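Side-chain contacts in NAD-dependent aldehyde dehydrogenase (Burkholderia multivorans, PDB 5UJU), which probably catalyses the NAD-dependent oxidation of aldehydes to carboxylic acids, possibly including glutamate gamma-semialdehyde: residues 304-309 and 316-321; 349-354 and 484-489; 412-415 and 421-424. All blocks are in the same frame, centred on the assembly; numbering follows the deposited sequence. Where two conformers were deposited one is given.

Contact 1 of 3, residues 304-309 and 316-321; sequences WLERHA and TEKAGV
E306 meets T316 and K318 through one carboxylate oxygen, OE2. T316 OG1 donates to E306 OE2 at a short 2.5 Å, on the lone pair that faces away from OE1. K318 NZ takes the other lone pair of E306 OE2, the one on the side of OE1, at 2.6 Å. This second bond is a salt bridge, and E306 OE1 lies farther from K318 NZ, at 3.5 Å. E306 and K318 approach from opposite directions. The E306 chain is extended beyond CG and reaches across to the strand, while K318 bends at CG-CD (chi3 -74°) to bring NZ back to the acid. T316 turns OG1 into the place between its N and carbonyl carbon (chi1 57°), and its methyl CG2 packs on E306 CG at 3.7 Å.

The contact belongs to a beta-alpha-beta unit: strand 290-296, helix 299-308 and the parallel strand 313-317. This unit is consistent with the Rossmann-like NAD-binding domain of aldehyde dehydrogenases. Two donors on OE2 should steady the charge of E306. Inside the helix segment, H308 ND1 donates to W304 O at 2.9 Å. W304 O also accepts the backbone N of H308. L305 packs on F295 and V314.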
ATOM      1  N   TRP A 304       0.948 -18.123   1.025  1.00 32.62           N
ATOM      2  CA  TRP A 304       2.383 -18.384   1.054  1.00 36.44           C
ATOM      3  C   TRP A 304       3.161 -17.174   0.545  1.00 28.02           C
ATOM      4  O   TRP A 304       4.133 -16.745   1.175  1.00 30.33           O
ATOM      5  CB  TRP A 304       2.704 -19.633   0.226  1.00 31.57           C
ATOM      6  CG  TRP A 304       4.122 -20.099   0.347  1.00 31.28           C
ATOM      7  CD1 TRP A 304       4.609 -21.039   1.208  1.00 35.21           C
ATOM      8  CD2 TRP A 304       5.245 -19.631  -0.412  1.00 30.85           C
ATOM      9  NE1 TRP A 304       5.961 -21.189   1.028  1.00 33.31           N
ATOM     10  CE2 TRP A 304       6.378 -20.333   0.043  1.00 35.78           C
ATOM     11  CE3 TRP A 304       5.398 -18.689  -1.432  1.00 32.98           C
ATOM     12  CZ2 TRP A 304       7.650 -20.121  -0.482  1.00 34.95           C
ATOM     13  CZ3 TRP A 304       6.670 -18.481  -1.959  1.00 39.07           C
ATOM     14  CH2 TRP A 304       7.776 -19.195  -1.480  1.00 33.89           C
ATOM     15  N   LEU A 305       2.717 -16.584  -0.572  1.00 31.47           N
ATOM     16  CA  LEU A 305       3.410 -15.432  -1.155  1.00 30.80           C
ATOM     17  C   LEU A 305       3.389 -14.226  -0.222  1.00 33.03           C
ATOM     18  O   LEU A 305       4.399 -13.529  -0.067  1.00 39.04           O
ATOM     19  CB  LEU A 305       2.774 -15.066  -2.496  1.00 30.11           C
ATOM     20  CG  LEU A 305       2.939 -16.083  -3.613  1.00 28.69           C
ATOM     21  CD1 LEU A 305       1.947 -15.801  -4.695  1.00 29.63           C
ATOM     22  CD2 LEU A 305       4.348 -15.980  -4.181  1.00 23.57           C
ATOM     23  N   GLU A 306       2.230 -13.932   0.368  1.00 28.77           N
ATOM     24  CA  GLU A 306       2.131 -12.789   1.272  1.00 35.95           C
ATOM     25  C   GLU A 306       3.103 -12.923   2.436  1.00 37.79           C
ATOM     26  O   GLU A 306       3.699 -11.934   2.881  1.00 42.90           O
ATOM     27  CB  GLU A 306       0.703 -12.652   1.805  1.00 34.24           C
ATOM     28  CG  GLU A 306      -0.352 -12.414   0.742  1.00 34.16           C
ATOM     29  CD  GLU A 306      -1.741 -12.614   1.299  1.00 37.32           C
ATOM     30  OE1 GLU A 306      -1.845 -12.798   2.524  1.00 44.63           O
ATOM     31  OE2 GLU A 306      -2.720 -12.603   0.529  1.00 37.63           O
ATOM     32  N   ARG A 307       3.285 -14.140   2.931  1.00 34.91           N
ATOM     33  CA  ARG A 307       4.097 -14.357   4.118  0.57 38.51           C
ATOM     34  C   ARG A 307       5.577 -14.532   3.811  1.00 41.82           C
ATOM     35  O   ARG A 307       6.424 -14.131   4.622  1.00 45.83           O
ATOM     36  CB  ARG A 307       3.575 -15.578   4.872  0.57 42.48           C
ATOM     37  CG  ARG A 307       2.183 -15.366   5.426  0.57 48.09           C
ATOM     38  CD  ARG A 307       1.573 -16.651   5.950  0.57 51.97           C
ATOM     39  NE  ARG A 307       0.228 -16.417   6.465  0.57 53.79           N
ATOM     40  CZ  ARG A 307      -0.118 -16.534   7.742  0.57 55.48           C
ATOM     41  NH1 ARG A 307       0.782 -16.898   8.648  0.57 53.19           N
ATOM     42  NH2 ARG A 307      -1.370 -16.292   8.108  0.57 55.23           N
ATOM     43  N   HIS A 308       5.920 -15.104   2.659  1.00 34.92           N
ATOM     44  CA  HIS A 308       7.301 -15.512   2.436  1.00 36.84           C
ATOM     45  C   HIS A 308       8.068 -14.647   1.452  1.00 33.99           C
ATOM     46  O   HIS A 308       9.282 -14.525   1.596  1.00 32.45           O
ATOM     47  CB  HIS A 308       7.333 -16.980   1.999  1.00 37.34           C
ATOM     48  CG  HIS A 308       6.859 -17.893   3.077  1.00 47.82           C
ATOM     49  ND1 HIS A 308       5.559 -18.346   3.145  1.00 48.44           N
ATOM     50  CD2 HIS A 308       7.477 -18.352   4.191  1.00 52.29           C
ATOM     51  CE1 HIS A 308       5.413 -19.092   4.226  1.00 51.14           C
ATOM     52  NE2 HIS A 308       6.557 -19.099   4.883  1.00 53.35           N
ATOM     53  N   ALA A 309       7.401 -14.025   0.480  1.00 26.32           N
ATOM     54  CA  ALA A 309       8.069 -13.098  -0.440  1.00 24.84           C
ATOM     55  C   ALA A 309       8.126 -11.724   0.230  1.00 29.01           C
ATOM     56  O   ALA A 309       7.487 -10.756  -0.183  1.00 27.56           O
ATOM     57  CB  ALA A 309       7.342 -13.047  -1.770  1.00 21.00           C
ATOM     58  N   THR A 316      -2.967 -10.233  -3.950  1.00 26.90           N
ATOM     59  CA  THR A 316      -3.491 -11.581  -4.112  1.00 27.22           C
ATOM     60  C   THR A 316      -4.994 -11.547  -4.315  1.00 30.48           C
ATOM     61  O   THR A 316      -5.690 -10.697  -3.742  1.00 27.71           O
ATOM     62  CB  THR A 316      -3.180 -12.484  -2.904  1.00 27.91           C
ATOM     63  OG1 THR A 316      -3.711 -11.892  -1.707  1.00 32.12           O
ATOM     64  CG2 THR A 316      -1.671 -12.710  -2.744  1.00 31.03           C
ATOM     65  N   GLU A 317      -5.459 -12.469  -5.167  1.00 36.10           N
ATOM     66  CA  GLU A 317      -6.854 -12.893  -5.294  1.00 44.56           C
ATOM     67  C   GLU A 317      -6.900 -14.374  -4.949  1.00 40.35           C
ATOM     68  O   GLU A 317      -6.234 -15.181  -5.607  1.00 37.28           O
ATOM     69  CB  GLU A 317      -7.392 -12.690  -6.710  1.00 55.99           C
ATOM     70  CG  GLU A 317      -7.358 -11.275  -7.249  1.00 65.20           C
ATOM     71  CD  GLU A 317      -8.586 -10.495  -6.835  1.00 68.72           C
ATOM     72  OE1 GLU A 317      -9.603 -11.146  -6.510  1.00 69.92           O
ATOM     73  OE2 GLU A 317      -8.548  -9.246  -6.858  1.00 66.77           O
ATOM     74  N   LYS A 318      -7.678 -14.729  -3.929  1.00 29.81           N
ATOM     75  CA  LYS A 318      -7.711 -16.087  -3.400  1.00 34.89           C
ATOM     76  C   LYS A 318      -9.159 -16.597  -3.410  1.00 36.89           C
ATOM     77  O   LYS A 318     -10.043 -16.008  -4.030  1.00 46.39           O
ATOM     78  CB  LYS A 318      -7.065 -16.116  -2.007  1.00 31.83           C
ATOM     79  CG  LYS A 318      -5.591 -15.604  -2.010  1.00 34.32           C
ATOM     80  CD  LYS A 318      -5.083 -15.230  -0.610  1.00 30.04           C
ATOM     81  CE  LYS A 318      -5.678 -13.928  -0.098  1.00 32.29           C
ATOM     82  NZ  LYS A 318      -5.043 -13.524   1.195  1.00 31.33           N
ATOM     83  N   ALA A 319      -9.401 -17.692  -2.709  1.00 45.08           N
ATOM     84  CA  ALA A 319     -10.729 -18.291  -2.695  1.00 45.44           C
ATOM     85  C   ALA A 319     -11.591 -17.681  -1.602  1.00 39.85           C
ATOM     86  O   ALA A 319     -11.092 -17.211  -0.578  1.00 42.18           O
ATOM     87  CB  ALA A 319     -10.636 -19.802  -2.478  1.00 42.90           C
ATOM     88  N   GLY A 320     -12.902 -17.698  -1.824  1.00 37.14           N
ATOM     89  CA  GLY A 320     -13.831 -17.304  -0.786  1.00 33.86           C
ATOM     90  C   GLY A 320     -15.132 -18.052  -0.961  1.00 34.15           C
ATOM     91  O   GLY A 320     -15.273 -18.885  -1.858  1.00 32.97           O
ATOM     92  N   VAL A 321     -16.090 -17.735  -0.092  1.00 35.03           N
ATOM     93  CA  VAL A 321     -17.403 -18.377  -0.057  1.00 29.12           C
ATOM     94  C   VAL A 321     -18.424 -17.315  -0.439  1.00 26.09           C
ATOM     95  O   VAL A 321     -18.737 -16.424   0.361  1.00 27.06           O
ATOM     96  CB  VAL A 321     -17.716 -18.977   1.317  1.00 26.04           C
ATOM     97  CG1 VAL A 321     -19.140 -19.571   1.333  1.00 29.20           C
ATOM     98  CG2 VAL A 321     -16.675 -20.039   1.669  1.00 34.09           C
TER

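Contact 2 of 3, residues 349-354 and 484-489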
ATOM      1  N   GLN A 349     -17.740 -21.553 -12.638  1.00 32.60           N
ATOM      2  CA  GLN A 349     -16.295 -21.397 -12.592  1.00 27.56           C
ATOM      3  C   GLN A 349     -15.862 -19.931 -12.563  1.00 31.60           C
ATOM      4  O   GLN A 349     -14.713 -19.617 -12.907  1.00 31.17           O
ATOM      5  CB  GLN A 349     -15.647 -22.131 -13.779  1.00 29.68           C
ATOM      6  CG  GLN A 349     -15.879 -23.655 -13.753  1.00 29.07           C
ATOM      7  CD  GLN A 349     -15.498 -24.360 -15.053  1.00 32.08           C
ATOM      8  OE1 GLN A 349     -14.600 -25.203 -15.065  1.00 30.37           O
ATOM      9  NE2 GLN A 349     -16.203 -24.040 -16.147  1.00 27.83           N
ATOM     10  N   MET A 350     -16.742 -19.035 -12.143  1.00 35.03           N
ATOM     11  CA  MET A 350     -16.389 -17.642 -11.940  1.00 37.66           C
ATOM     12  C   MET A 350     -16.088 -17.427 -10.466  1.00 34.94           C
ATOM     13  O   MET A 350     -16.740 -18.021  -9.600  1.00 35.68           O
ATOM     14  CB  MET A 350     -17.516 -16.721 -12.394  1.00 32.73           C
ATOM     15  CG  MET A 350     -17.949 -17.018 -13.786  1.00 37.33           C
ATOM     16  SD  MET A 350     -19.282 -15.950 -14.299  1.00 45.40           S
ATOM     17  CE  MET A 350     -18.398 -14.391 -14.479  1.00 39.19           C
ATOM     18  N   CYS A 351     -15.074 -16.606 -10.182  1.00 33.37           N
ATOM     19  CA  CYS A 351     -14.723 -16.344  -8.793  1.00 35.55           C
ATOM     20  C   CYS A 351     -15.839 -15.607  -8.049  1.00 34.52           C
ATOM     21  O   CYS A 351     -15.834 -15.581  -6.813  1.00 32.54           O
ATOM     22  CB  CYS A 351     -13.420 -15.543  -8.720  1.00 36.42           C
ATOM     23  SG  CYS A 351     -13.457 -14.005  -9.634  1.00 42.01           S
ATOM     24  N   THR A 352     -16.797 -15.027  -8.773  1.00 27.63           N
ATOM     25  CA  THR A 352     -17.895 -14.274  -8.185  1.00 33.86           C
ATOM     26  C   THR A 352     -19.193 -15.072  -8.102  1.00 34.19           C
ATOM     27  O   THR A 352     -20.203 -14.530  -7.654  1.00 36.20           O
ATOM     28  CB  THR A 352     -18.143 -13.021  -9.008  1.00 30.97           C
ATOM     29  OG1 THR A 352     -18.271 -13.422 -10.369  1.00 32.86           O
ATOM     30  CG2 THR A 352     -16.976 -12.032  -8.884  1.00 24.73           C
ATOM     31  N   ALA A 353     -19.189 -16.329  -8.536  1.00 25.93           N
ATOM     32  CA  ALA A 353     -20.415 -17.117  -8.605  1.00 31.24           C
ATOM     33  C   ALA A 353     -20.879 -17.533  -7.212  1.00 27.26           C
ATOM     34  O   ALA A 353     -20.055 -17.883  -6.360  1.00 28.02           O
ATOM     35  CB  ALA A 353     -20.189 -18.362  -9.448  1.00 31.30           C
ATOM     36  N   PRO A 354     -22.188 -17.552  -6.961  1.00 27.19           N
ATOM     37  CA  PRO A 354     -22.672 -17.936  -5.626  1.00 22.50           C
ATOM     38  C   PRO A 354     -22.498 -19.425  -5.363  1.00 25.20           C
ATOM     39  O   PRO A 354     -22.645 -20.265  -6.255  1.00 30.29           O
ATOM     40  CB  PRO A 354     -24.163 -17.561  -5.666  1.00 22.71           C
ATOM     41  CG  PRO A 354     -24.539 -17.666  -7.124  1.00 22.87           C
ATOM     42  CD  PRO A 354     -23.295 -17.232  -7.890  1.00 22.47           C
ATOM     43  N   GLY A 484     -13.407 -15.508   3.748  1.00 30.61           N
ATOM     44  CA  GLY A 484     -13.268 -14.712   2.547  1.00 32.29           C
ATOM     45  C   GLY A 484     -14.516 -14.774   1.682  1.00 36.75           C
ATOM     46  O   GLY A 484     -15.338 -15.689   1.783  1.00 30.69           O
ATOM     47  N   ALA A 485     -14.678 -13.747   0.846  1.00 28.91           N
ATOM     48  CA  ALA A 485     -15.805 -13.720  -0.078  1.00 29.84           C
ATOM     49  C   ALA A 485     -15.623 -12.569  -1.047  1.00 31.82           C
ATOM     50  O   ALA A 485     -15.159 -11.497  -0.655  1.00 35.86           O
ATOM     51  CB  ALA A 485     -17.153 -13.565   0.650  1.00 24.07           C
ATOM     52  N   LEU A 486     -16.045 -12.783  -2.293  1.00 25.36           N
ATOM     53  CA  LEU A 486     -16.083 -11.721  -3.290  1.00 26.90           C
ATOM     54  C   LEU A 486     -17.460 -11.103  -3.466  1.00 28.10           C
ATOM     55  O   LEU A 486     -17.545  -9.913  -3.766  1.00 34.97           O
ATOM     56  CB  LEU A 486     -15.602 -12.244  -4.646  1.00 29.91           C
ATOM     57  CG  LEU A 486     -14.109 -12.529  -4.783  1.00 35.88           C
ATOM     58  CD1 LEU A 486     -13.807 -12.882  -6.229  1.00 35.26           C
ATOM     59  CD2 LEU A 486     -13.242 -11.341  -4.319  1.00 32.08           C
ATOM     60  N   THR A 487     -18.548 -11.868  -3.306  1.00 26.22           N
ATOM     61  CA  THR A 487     -19.874 -11.294  -3.472  1.00 27.85           C
ATOM     62  C   THR A 487     -20.813 -11.812  -2.398  1.00 33.62           C
ATOM     63  O   THR A 487     -20.665 -12.934  -1.894  1.00 28.62           O
ATOM     64  CB  THR A 487     -20.474 -11.585  -4.860  1.00 29.77           C
ATOM     65  OG1 THR A 487     -20.604 -12.996  -5.044  1.00 33.48           O
ATOM     66  CG2 THR A 487     -19.578 -11.018  -5.990  1.00 24.84           C
ATOM     67  N   LEU A 488     -21.783 -10.969  -2.063  1.00 28.59           N
ATOM     68  CA  LEU A 488     -22.896 -11.302  -1.183  1.00 28.73           C
ATOM     69  C   LEU A 488     -24.161 -10.728  -1.807  1.00 32.20           C
ATOM     70  O   LEU A 488     -24.177  -9.566  -2.222  1.00 32.11           O
ATOM     71  CB  LEU A 488     -22.686 -10.731   0.222  1.00 27.54           C
ATOM     72  CG  LEU A 488     -23.881 -10.852   1.182  1.00 29.74           C
ATOM     73  CD1 LEU A 488     -24.152 -12.322   1.549  1.00 25.85           C
ATOM     74  CD2 LEU A 488     -23.625  -9.991   2.417  1.00 31.20           C
ATOM     75  N   SER A 489     -25.213 -11.541  -1.876  1.00 28.68           N
ATOM     76  CA  SER A 489     -26.456 -11.184  -2.551  1.00 30.46           C
ATOM     77  C   SER A 489     -27.619 -11.396  -1.588  1.00 36.02           C
ATOM     78  O   SER A 489     -27.684 -12.427  -0.910  1.00 35.08           O
ATOM     79  CB  SER A 489     -26.637 -12.036  -3.821  1.00 30.17           C
ATOM     80  OG  SER A 489     -27.796 -11.684  -4.561  1.00 37.34           O
TER
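L486 reaches C351 with a single methyl, CD1. L486 CD1 lies 3.6 Å from C351 SG and 3.4 Å from C351 O, touching both the thiol and the backbone of the cysteine. C351 SG stands between its own N and carbonyl carbon (chi1 56°), which keeps the sulfur beside that methyl. T352 and T487 form the second patch. T487 CG2 packs against T352 CB at 3.9 Å. T487 OG1 is 3.1 Å from T352 O, a possible but undecided hydrogen bond. The hydroxyl of T352 is engaged elsewhere, with N523 O.

The next shell holds the backbones in place. M350 to A353 make a type I turn, with A353 N bonded to M350 O. N322 joins the two segments: its ND2 donates to C351 O and A353 O, and its OD1 accepts from L486 N and T487 N.

Farther out, a bound sodium ion lies about 9 Å from the C351 side chain. The sequence Gly-Gln-Met-Cys matches the family segment that carries the nucleophilic cysteine, so C351 is the probable nucleophile. The arrangement is consistent with the loop of the catalytic cysteine in aldehyde dehydrogenases, here lying against L486 and T487, where the chain leads into strand 487-491.

Contact 3 of 3, residues 412-415 and 421-424; sequences AARA and LDSQ
D422 receives R414 from the helix through one oxygen, OD1. R414 NE donates to D422 OD1 at 2.7 Å in a nearly straight bond of 169°, on the lone pair that faces OD2. This salt bridge lies close to the guanidinium plane. The carboxylate itself stands almost upright to that plane, 87° apart. A weak bond from R414 NH2 to D422 OD1 supplements it. The same oxygen also takes a weak bond from S423 N, so D422 OD1 has one strong donor, R414 NE, and two weak ones.

At S423 the contact moves to the backbone. R414 NH2 approaches S423 O at 2.7 Å, at the edge of the guanidinium, in a weak, bent bond. A water bridges the two residues: it accepts from R414 NH2 at 2.9 Å and donates to S423 OG at 2.7 Å. S423 OG is also bonded to T438 O. The R414 chain is extended from CG to NE, which carries the head group across to the loop, and NH1 pairs with D411.

Q424 follows, and its N bonds to T438 OG1. D422 and S423 pack on L440, which keeps the loop beside strand 440-445, the antiparallel neighbour of strand 418-421. A413 of helix 404-414 packs on L440 and L442.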
ATOM      1  N   ALA A 412     -17.613 -35.847  -5.681  1.00 41.55           N
ATOM      2  CA  ALA A 412     -17.457 -35.774  -4.230  1.00 45.78           C
ATOM      3  C   ALA A 412     -18.635 -35.044  -3.590  1.00 48.82           C
ATOM      4  O   ALA A 412     -19.154 -35.472  -2.551  1.00 46.48           O
ATOM      5  CB  ALA A 412     -16.141 -35.091  -3.868  1.00 40.10           C
ATOM      6  N   ALA A 413     -19.083 -33.948  -4.211  1.00 41.89           N
ATOM      7  CA  ALA A 413     -20.177 -33.166  -3.642  1.00 44.00           C
ATOM      8  C   ALA A 413     -21.494 -33.942  -3.629  1.00 47.96           C
ATOM      9  O   ALA A 413     -22.344 -33.688  -2.767  1.00 44.64           O
ATOM     10  CB  ALA A 413     -20.337 -31.851  -4.410  1.00 37.97           C
ATOM     11  N   ARG A 414     -21.683 -34.884  -4.562  1.00 45.01           N
ATOM     12  CA  ARG A 414     -22.925 -35.654  -4.601  1.00 49.24           C
ATOM     13  C   ARG A 414     -23.211 -36.352  -3.277  1.00 54.09           C
ATOM     14  O   ARG A 414     -24.373 -36.488  -2.882  1.00 61.69           O
ATOM     15  CB  ARG A 414     -22.891 -36.686  -5.726  1.00 49.27           C
ATOM     16  CG  ARG A 414     -23.226 -36.145  -7.086  1.00 45.77           C
ATOM     17  CD  ARG A 414     -23.362 -37.278  -8.096  1.00 50.16           C
ATOM     18  NE  ARG A 414     -23.687 -36.765  -9.424  1.00 49.00           N
ATOM     19  CZ  ARG A 414     -22.823 -36.698 -10.430  1.00 52.42           C
ATOM     20  NH1 ARG A 414     -21.582 -37.127 -10.265  1.00 50.73           N
ATOM     21  NH2 ARG A 414     -23.199 -36.208 -11.605  1.00 56.88           N
ATOM     22  N   ALA A 415     -22.177 -36.812  -2.587  1.00 53.19           N
ATOM     23  CA  ALA A 415     -22.369 -37.569  -1.359  1.00 52.65           C
ATOM     24  C   ALA A 415     -22.688 -36.693  -0.155  1.00 54.05           C
ATOM     25  O   ALA A 415     -22.976 -37.233   0.918  1.00 59.02           O
ATOM     26  CB  ALA A 415     -21.121 -38.403  -1.057  1.00 52.17           C
ATOM     27  N   LEU A 421     -30.822 -31.287  -7.645  1.00 36.57           N
ATOM     28  CA  LEU A 421     -30.702 -31.385  -9.092  1.00 37.11           C
ATOM     29  C   LEU A 421     -29.360 -32.028  -9.368  1.00 33.50           C
ATOM     30  O   LEU A 421     -28.331 -31.498  -8.942  1.00 31.59           O
ATOM     31  CB  LEU A 421     -30.797 -30.014  -9.770  1.00 38.66           C
ATOM     32  CG  LEU A 421     -30.384 -29.966 -11.245  1.00 32.96           C
ATOM     33  CD1 LEU A 421     -31.308 -30.849 -12.065  1.00 37.62           C
ATOM     34  CD2 LEU A 421     -30.444 -28.544 -11.746  1.00 25.30           C
ATOM     35  N   ASP A 422     -29.372 -33.177 -10.033  1.00 31.16           N
ATOM     36  CA  ASP A 422     -28.129 -33.880 -10.287  1.00 29.39           C
ATOM     37  C   ASP A 422     -27.436 -33.265 -11.490  1.00 29.44           C
ATOM     38  O   ASP A 422     -28.080 -32.762 -12.412  1.00 31.45           O
ATOM     39  CB  ASP A 422     -28.363 -35.377 -10.505  1.00 35.52           C
ATOM     40  CG  ASP A 422     -27.075 -36.186 -10.382  1.00 42.88           C
ATOM     41  OD1 ASP A 422     -26.067 -35.617  -9.912  1.00 40.25           O
ATOM     42  OD2 ASP A 422     -27.066 -37.389 -10.717  1.00 48.27           O
ATOM     43  N   SER A 423     -26.107 -33.304 -11.454  1.00 31.13           N
ATOM     44  CA  SER A 423     -25.263 -32.882 -12.560  1.00 31.43           C
ATOM     45  C   SER A 423     -25.224 -33.965 -13.630  1.00 35.64           C
ATOM     46  O   SER A 423     -24.994 -35.137 -13.323  1.00 33.37           O
ATOM     47  CB  SER A 423     -23.855 -32.598 -12.042  1.00 34.94           C
ATOM     48  OG  SER A 423     -22.959 -32.391 -13.110  1.00 35.78           O
ATOM     49  N   GLN A 424     -25.404 -33.569 -14.891  1.00 31.51           N
ATOM     50  CA  GLN A 424     -25.393 -34.494 -16.017  1.00 31.42           C
ATOM     51  C   GLN A 424     -24.254 -34.160 -16.972  1.00 28.88           C
ATOM     52  O   GLN A 424     -23.747 -33.040 -16.987  1.00 27.39           O
ATOM     53  CB  GLN A 424     -26.716 -34.445 -16.800  1.00 32.52           C
ATOM     54  CG  GLN A 424     -27.977 -34.511 -15.950  1.00 29.23           C
ATOM     55  CD  GLN A 424     -28.108 -35.811 -15.202  1.00 36.26           C
ATOM     56  OE1 GLN A 424     -27.330 -36.746 -15.407  1.00 34.71           O
ATOM     57  NE2 GLN A 424     -29.108 -35.888 -14.323  1.00 35.29           N
TER
HETATM   58  O   HOH W   1     -21.531 -34.675 -13.474  1.00 39.60           O

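From the N terminus, contact 1 comes first. It closes a short loop, joining helix 299-308 to the end of strand 313-317 in the sheet of the probable NAD-binding domain. Contact 2 then opens at 349-354 and closes only at 484-489, some 130 residues later. Contact 3 is nested inside that long loop, where it ties helix 404-414 to the loop after strand 418-421. Contacts 1 and 2 lie in series but touch: V321 N and G484 O are 2.9 Å apart, a probable hydrogen bond. Segment 316-321 runs from strand 313-317 of one sheet toward strand 323-326 of the other. Contact 3 stands apart, with nearest atoms about 11 Å from contact 2 and about 14 Å from contact 1.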